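Local atomic coordinates of succinoglycan biosynthesis protein (Bacillus cereus ATCC 14579, PDB entry 2QGM), a protein that is of undemonstrated activity but is probably a hydrolase-like member of the erythromycin esterase family, named for succinoglycan biosynthesis. Residues A[279-291]-A[319-332]. Numbering follows the deposited sequence.
Sequences IKLHEQYLADHAM and LYPYVAGQFLKERL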
loop_
_atom_site.group_PDB
_atom_site.type_symbol
_atom_site.label_atom_id
_atom_site.label_comp_id
_atom_site.label_asym_id
_atom_site.label_seq_id
_atom_site.Cartn_x
_atom_site.Cartn_y
_atom_site.Cartn_z
ATOM N N ILE A 279 -10.367 12.994 -2.142
ATOM C CA ILE A 279 -9.264 12.351 -1.435
ATOM C C ILE A 279 -9.810 11.499 -0.304
ATOM O O ILE A 279 -9.351 10.384 -0.079
ATOM C CB ILE A 279 -8.302 13.387 -0.825
ATOM C CG1 ILE A 279 -7.705 14.257 -1.931
ATOM C CG2 ILE A 279 -7.202 12.683 -0.037
ATOM C CD1 ILE A 279 -6.810 13.500 -2.900
ATOM N N LYS A 280 -10.792 12.025 0.418
ATOM C CA LYS A 280 -11.368 11.271 1.522
ATOM C C LYS A 280 -12.022 9.983 1.017
ATOM O O LYS A 280 -11.843 8.926 1.606
ATOM C CB LYS A 280 -12.396 12.116 2.271
ATOM C CG LYS A 280 -12.971 11.419 3.492
ATOM C CD LYS A 280 -14.117 12.220 4.085
ATOM C CE LYS A 280 -14.538 11.650 5.426
ATOM N NZ LYS A 280 -13.447 11.783 6.433
ATOM N N LEU A 281 -12.779 10.072 -0.071
ATOM C CA LEU A 281 -13.422 8.881 -0.618
ATOM C C LEU A 281 -12.368 7.897 -1.110
ATOM O O LEU A 281 -12.471 6.691 -0.880
ATOM C CB LEU A 281 -14.379 9.253 -1.755
ATOM C CG LEU A 281 -15.698 9.918 -1.339
ATOM C CD1 LEU A 281 -16.380 10.495 -2.565
ATOM C CD2 LEU A 281 -16.615 8.916 -0.634
ATOM N N HIS A 282 -11.344 8.405 -1.784
ATOM C CA HIS A 282 -10.285 7.539 -2.279
ATOM C C HIS A 282 -9.652 6.721 -1.150
ATOM O O HIS A 282 -9.475 5.503 -1.283
ATOM C CB HIS A 282 -9.207 8.366 -2.981
ATOM C CG HIS A 282 -8.031 7.556 -3.434
ATOM N ND1 HIS A 282 -6.894 7.409 -2.670
ATOM C CD2 HIS A 282 -7.829 6.836 -4.562
ATOM C CE1 HIS A 282 -6.037 6.631 -3.313
ATOM N NE2 HIS A 282 -6.579 6.272 -4.460
ATOM N N GLU A 283 -9.314 7.384 -0.045
ATOM C CA GLU A 283 -8.686 6.692 1.089
ATOM C C GLU A 283 -9.670 5.725 1.747
ATOM O O GLU A 283 -9.297 4.634 2.189
ATOM C CB GLU A 283 -8.160 7.711 2.108
ATOM C CG GLU A 283 -7.090 8.655 1.556
ATOM C CD GLU A 283 -5.907 7.923 0.923
ATOM O OE1 GLU A 283 -5.179 7.200 1.639
ATOM O OE2 GLU A 283 -5.707 8.079 -0.296
ATOM N N GLN A 284 -10.930 6.137 1.801
ATOM C CA GLN A 284 -11.992 5.325 2.368
ATOM C C GLN A 284 -12.037 3.991 1.602
ATOM O O GLN A 284 -12.048 2.917 2.204
ATOM C CB GLN A 284 -13.309 6.085 2.211
ATOM C CG GLN A 284 -14.475 5.636 3.054
ATOM C CD GLN A 284 -15.567 6.693 3.040
ATOM O OE1 GLN A 284 -15.317 7.854 3.380
ATOM N NE2 GLN A 284 -16.777 6.305 2.640
ATOM N N TYR A 285 -12.035 4.072 0.275
ATOM C CA TYR A 285 -12.089 2.886 -0.561
ATOM C C TYR A 285 -10.842 2.014 -0.477
ATOM O O TYR A 285 -10.931 0.789 -0.601
ATOM C CB TYR A 285 -12.391 3.283 -2.010
ATOM C CG TYR A 285 -13.743 3.954 -2.143
ATOM C CD1 TYR A 285 -14.773 3.659 -1.250
ATOM C CD2 TYR A 285 -14.005 4.858 -3.168
ATOM C CE1 TYR A 285 -16.034 4.250 -1.374
ATOM C CE2 TYR A 285 -15.261 5.456 -3.301
ATOM C CZ TYR A 285 -16.271 5.144 -2.401
ATOM O OH TYR A 285 -17.522 5.715 -2.531
ATOM N N LEU A 286 -9.675 2.614 -0.265
ATOM C CA LEU A 286 -8.476 1.793 -0.126
ATOM C C LEU A 286 -8.699 0.891 1.084
ATOM O O LEU A 286 -8.457 -0.316 1.030
ATOM C CB LEU A 286 -7.238 2.651 0.120
ATOM C CG LEU A 286 -6.685 3.433 -1.070
ATOM C CD1 LEU A 286 -5.442 4.201 -0.617
ATOM C CD2 LEU A 286 -6.327 2.472 -2.214
ATOM N N ALA A 287 -9.161 1.500 2.176
ATOM C CA ALA A 287 -9.434 0.779 3.411
ATOM C C ALA A 287 -10.513 -0.271 3.211
ATOM O O ALA A 287 -10.380 -1.402 3.685
ATOM C CB ALA A 287 -9.845 1.752 4.509
ATOM N N ASP A 288 -11.587 0.099 2.518
ATOM C CA ASP A 288 -12.675 -0.840 2.272
ATOM C C ASP A 288 -12.153 -2.070 1.538
ATOM O O ASP A 288 -12.470 -3.200 1.896
ATOM C CB ASP A 288 -13.777 -0.196 1.423
ATOM C CG ASP A 288 -14.562 0.863 2.174
ATOM O OD1 ASP A 288 -14.524 0.888 3.428
ATOM O OD2 ASP A 288 -15.228 1.667 1.495
ATOM N N HIS A 289 -11.351 -1.849 0.505
ATOM C CA HIS A 289 -10.821 -2.977 -0.247
ATOM C C HIS A 289 -9.938 -3.881 0.605
ATOM O O HIS A 289 -10.016 -5.105 0.494
ATOM C CB HIS A 289 -10.068 -2.483 -1.480
ATOM C CG HIS A 289 -10.973 -2.106 -2.613
ATOM N ND1 HIS A 289 -10.588 -1.250 -3.623
ATOM C CD2 HIS A 289 -12.241 -2.482 -2.903
ATOM C CE1 HIS A 289 -11.579 -1.116 -4.485
ATOM N NE2 HIS A 289 -12.595 -1.852 -4.073
ATOM N N ALA A 290 -9.120 -3.290 1.468
ATOM C CA ALA A 290 -8.251 -4.085 2.332
ATOM C C ALA A 290 -9.080 -4.976 3.260
ATOM O O ALA A 290 -8.774 -6.159 3.443
ATOM C CB ALA A 290 -7.362 -3.176 3.142
HETATM N N MSE A 291 -10.128 -4.400 3.844
HETATM C CA MSE A 291 -11.004 -5.141 4.739
HETATM C C MSE A 291 -11.864 -6.134 3.977
HETATM O O MSE A 291 -12.209 -7.185 4.504
HETATM C CB MSE A 291 -11.857 -4.166 5.556
HETATM C CG MSE A 291 -10.994 -3.449 6.591
HETATM SE SE MSE A 291 -11.898 -2.199 7.754
HETATM C CE MSE A 291 -13.111 -3.426 8.635
ATOM N N LEU A 319 -1.923 17.619 0.787
ATOM C CA LEU A 319 -2.158 16.652 -0.286
ATOM C C LEU A 319 -3.028 15.494 0.172
ATOM O O LEU A 319 -3.842 14.976 -0.589
ATOM C CB LEU A 319 -0.838 16.102 -0.821
ATOM C CG LEU A 319 0.014 17.049 -1.667
ATOM C CD1 LEU A 319 1.196 16.285 -2.248
ATOM C CD2 LEU A 319 -0.833 17.628 -2.787
ATOM N N TYR A 320 -2.850 15.083 1.421
ATOM C CA TYR A 320 -3.634 13.981 1.959
ATOM C C TYR A 320 -4.186 14.288 3.342
ATOM O O TYR A 320 -3.641 13.837 4.348
ATOM C CB TYR A 320 -2.774 12.720 2.009
ATOM C CG TYR A 320 -2.498 12.155 0.645
ATOM C CD1 TYR A 320 -3.480 11.453 -0.042
ATOM C CD2 TYR A 320 -1.269 12.350 0.022
ATOM C CE1 TYR A 320 -3.252 10.958 -1.317
ATOM C CE2 TYR A 320 -1.026 11.859 -1.261
ATOM C CZ TYR A 320 -2.025 11.164 -1.921
ATOM O OH TYR A 320 -1.808 10.687 -3.194
ATOM N N PRO A 321 -5.278 15.071 3.408
ATOM C CA PRO A 321 -5.919 15.444 4.675
ATOM C C PRO A 321 -6.604 14.238 5.314
ATOM O O PRO A 321 -6.967 14.256 6.489
ATOM C CB PRO A 321 -6.905 16.529 4.254
ATOM C CG PRO A 321 -7.294 16.095 2.878
ATOM C CD PRO A 321 -5.957 15.723 2.275
ATOM N N TYR A 322 -6.793 13.191 4.516
ATOM C CA TYR A 322 -7.380 11.942 4.994
ATOM C C TYR A 322 -6.543 10.834 4.380
ATOM O O TYR A 322 -6.053 10.976 3.261
ATOM C CB TYR A 322 -8.840 11.782 4.542
ATOM C CG TYR A 322 -9.741 12.891 5.028
ATOM C CD1 TYR A 322 -9.957 14.025 4.253
ATOM C CD2 TYR A 322 -10.324 12.837 6.295
ATOM C CE1 TYR A 322 -10.729 15.086 4.727
ATOM C CE2 TYR A 322 -11.099 13.896 6.782
ATOM C CZ TYR A 322 -11.292 15.017 5.992
ATOM O OH TYR A 322 -12.018 16.084 6.473
ATOM N N VAL A 323 -6.346 9.748 5.119
ATOM C CA VAL A 323 -5.580 8.624 4.596
ATOM C C VAL A 323 -6.203 7.304 5.029
ATOM O O VAL A 323 -6.829 7.216 6.087
ATOM C CB VAL A 323 -4.092 8.663 5.044
ATOM C CG1 VAL A 323 -3.418 9.918 4.517
ATOM C CG2 VAL A 323 -4.000 8.591 6.556
ATOM N N ALA A 324 -6.032 6.287 4.189
ATOM C CA ALA A 324 -6.569 4.956 4.441
ATOM C C ALA A 324 -6.204 4.450 5.833
ATOM O O ALA A 324 -7.047 3.912 6.552
ATOM C CB ALA A 324 -6.051 3.985 3.379
ATOM N N GLY A 325 -4.938 4.633 6.199
ATOM C CA GLY A 325 -4.447 4.193 7.490
ATOM C C GLY A 325 -5.229 4.649 8.708
ATOM O O GLY A 325 -5.362 3.889 9.668
ATOM N N GLN A 326 -5.746 5.872 8.702
ATOM C CA GLN A 326 -6.497 6.328 9.866
ATOM C C GLN A 326 -7.869 5.653 9.921
ATOM O O GLN A 326 -8.399 5.414 11.005
ATOM C CB GLN A 326 -6.632 7.853 9.861
ATOM C CG GLN A 326 -7.596 8.422 8.866
ATOM C CD GLN A 326 -7.418 9.919 8.705
ATOM O OE1 GLN A 326 -7.119 10.635 9.666
ATOM N NE2 GLN A 326 -7.602 10.399 7.484
ATOM N N PHE A 327 -8.438 5.331 8.761
ATOM C CA PHE A 327 -9.728 4.654 8.727
ATOM C C PHE A 327 -9.586 3.211 9.186
ATOM O O PHE A 327 -10.502 2.659 9.792
ATOM C CB PHE A 327 -10.317 4.691 7.322
ATOM C CG PHE A 327 -10.635 6.072 6.852
ATOM C CD1 PHE A 327 -10.074 6.564 5.683
ATOM C CD2 PHE A 327 -11.474 6.899 7.601
ATOM C CE1 PHE A 327 -10.334 7.859 5.259
ATOM C CE2 PHE A 327 -11.746 8.203 7.191
ATOM C CZ PHE A 327 -11.174 8.686 6.014
ATOM N N LEU A 328 -8.446 2.598 8.876
ATOM C CA LEU A 328 -8.192 1.230 9.291
ATOM C C LEU A 328 -7.956 1.204 10.799
ATOM O O LEU A 328 -8.412 0.295 11.492
ATOM C CB LEU A 328 -6.967 0.659 8.569
ATOM C CG LEU A 328 -7.140 0.371 7.074
ATOM C CD1 LEU A 328 -5.780 0.069 6.449
ATOM C CD2 LEU A 328 -8.097 -0.805 6.888
ATOM N N LYS A 329 -7.249 2.205 11.314
ATOM C CA LYS A 329 -6.985 2.255 12.753
ATOM C C LYS A 329 -8.294 2.457 13.522
ATOM O O LYS A 329 -8.512 1.830 14.558
ATOM C CB LYS A 329 -6.004 3.383 13.084
ATOM C CG LYS A 329 -5.623 3.458 14.565
ATOM C CD LYS A 329 -4.895 2.194 15.025
ATOM C CE LYS A 329 -4.440 2.315 16.476
ATOM N NZ LYS A 329 -3.861 1.041 17.002
ATOM N N GLU A 330 -9.165 3.320 13.001
ATOM C CA GLU A 330 -10.453 3.601 13.636
ATOM C C GLU A 330 -11.352 2.377 13.691
ATOM O O GLU A 330 -11.912 2.033 14.743
ATOM C CB GLU A 330 -11.198 4.701 12.875
ATOM C CG GLU A 330 -10.578 6.080 12.985
ATOM C CD GLU A 330 -11.229 7.083 12.047
ATOM O OE1 GLU A 330 -12.476 7.181 12.041
ATOM O OE2 GLU A 330 -10.491 7.788 11.326
ATOM N N ARG A 331 -11.506 1.731 12.542
ATOM C CA ARG A 331 -12.349 0.550 12.415
ATOM C C ARG A 331 -11.771 -0.694 13.063
ATOM O O ARG A 331 -12.517 -1.527 13.576
ATOM C CB ARG A 331 -12.580 0.221 10.942
ATOM C CG ARG A 331 -13.178 1.325 10.101
ATOM C CD ARG A 331 -13.241 0.878 8.647
ATOM N NE ARG A 331 -13.684 1.936 7.749
ATOM C CZ ARG A 331 -13.715 1.815 6.426
ATOM N NH1 ARG A 331 -13.329 0.677 5.863
ATOM N NH2 ARG A 331 -14.126 2.824 5.668
ATOM N N LEU A 332 -10.448 -0.824 13.032
ATOM C CA LEU A 332 -9.800 -2.019 13.556
ATOM C C LEU A 332 -9.100 -1.919 14.907
ATOM O O LEU A 332 -8.850 -2.939 15.544
ATOM C CB LEU A 332 -8.813 -2.538 12.507
ATOM C CG LEU A 332 -9.456 -2.820 11.144
ATOM C CD1 LEU A 332 -8.367 -3.087 10.123
ATOM C CD2 LEU A 332 -10.413 -4.015 11.235
#
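Knobs-into-holes packing joins 279-291, part of helix 276-297, to helix 324-332, the axes of the two segments 8.1 Å apart at closest approach and crossing at -52°, and E283 ties the two together. A287 CB sits among A324, F327, L328 and R331; in return F327 is a knob among K280, E283, Q284 and A287, with E283 CB and K280 NZ at its ring edge. The E283 chain bends at chi2 (-54°), bringing OE1 to A324 N, the first amide of the shorter helix, in a 2.8 Å hydrogen bond made through the anti lone pair. The same oxygen is hydrogen-bonded to H309, while E283 OE2 takes a 2.7 Å bond from H282 ND1, lying in the imidazole plane; H282 NE2 in turn reaches D171. One turn earlier, K280 CG makes a CH-pi contact over one face of Y322, 4.1 Å from the centroid. At the other end R331, extended from CG to NE, forms a salt bridge with D288, NH1 2.7 Å from OD1 and NH2 giving that oxygen a second, weak bond, the carboxylate and guanidinium nearly coplanar. Selenomethionine M291 sets SE 3.5 Å from R331 CD, and M291 CE meets L332 CD2. Three hydrogen bonds thus engage both oxygens of buried E283, fixing its carboxylate's rotation between H282, H309 and the start of helix 324-332.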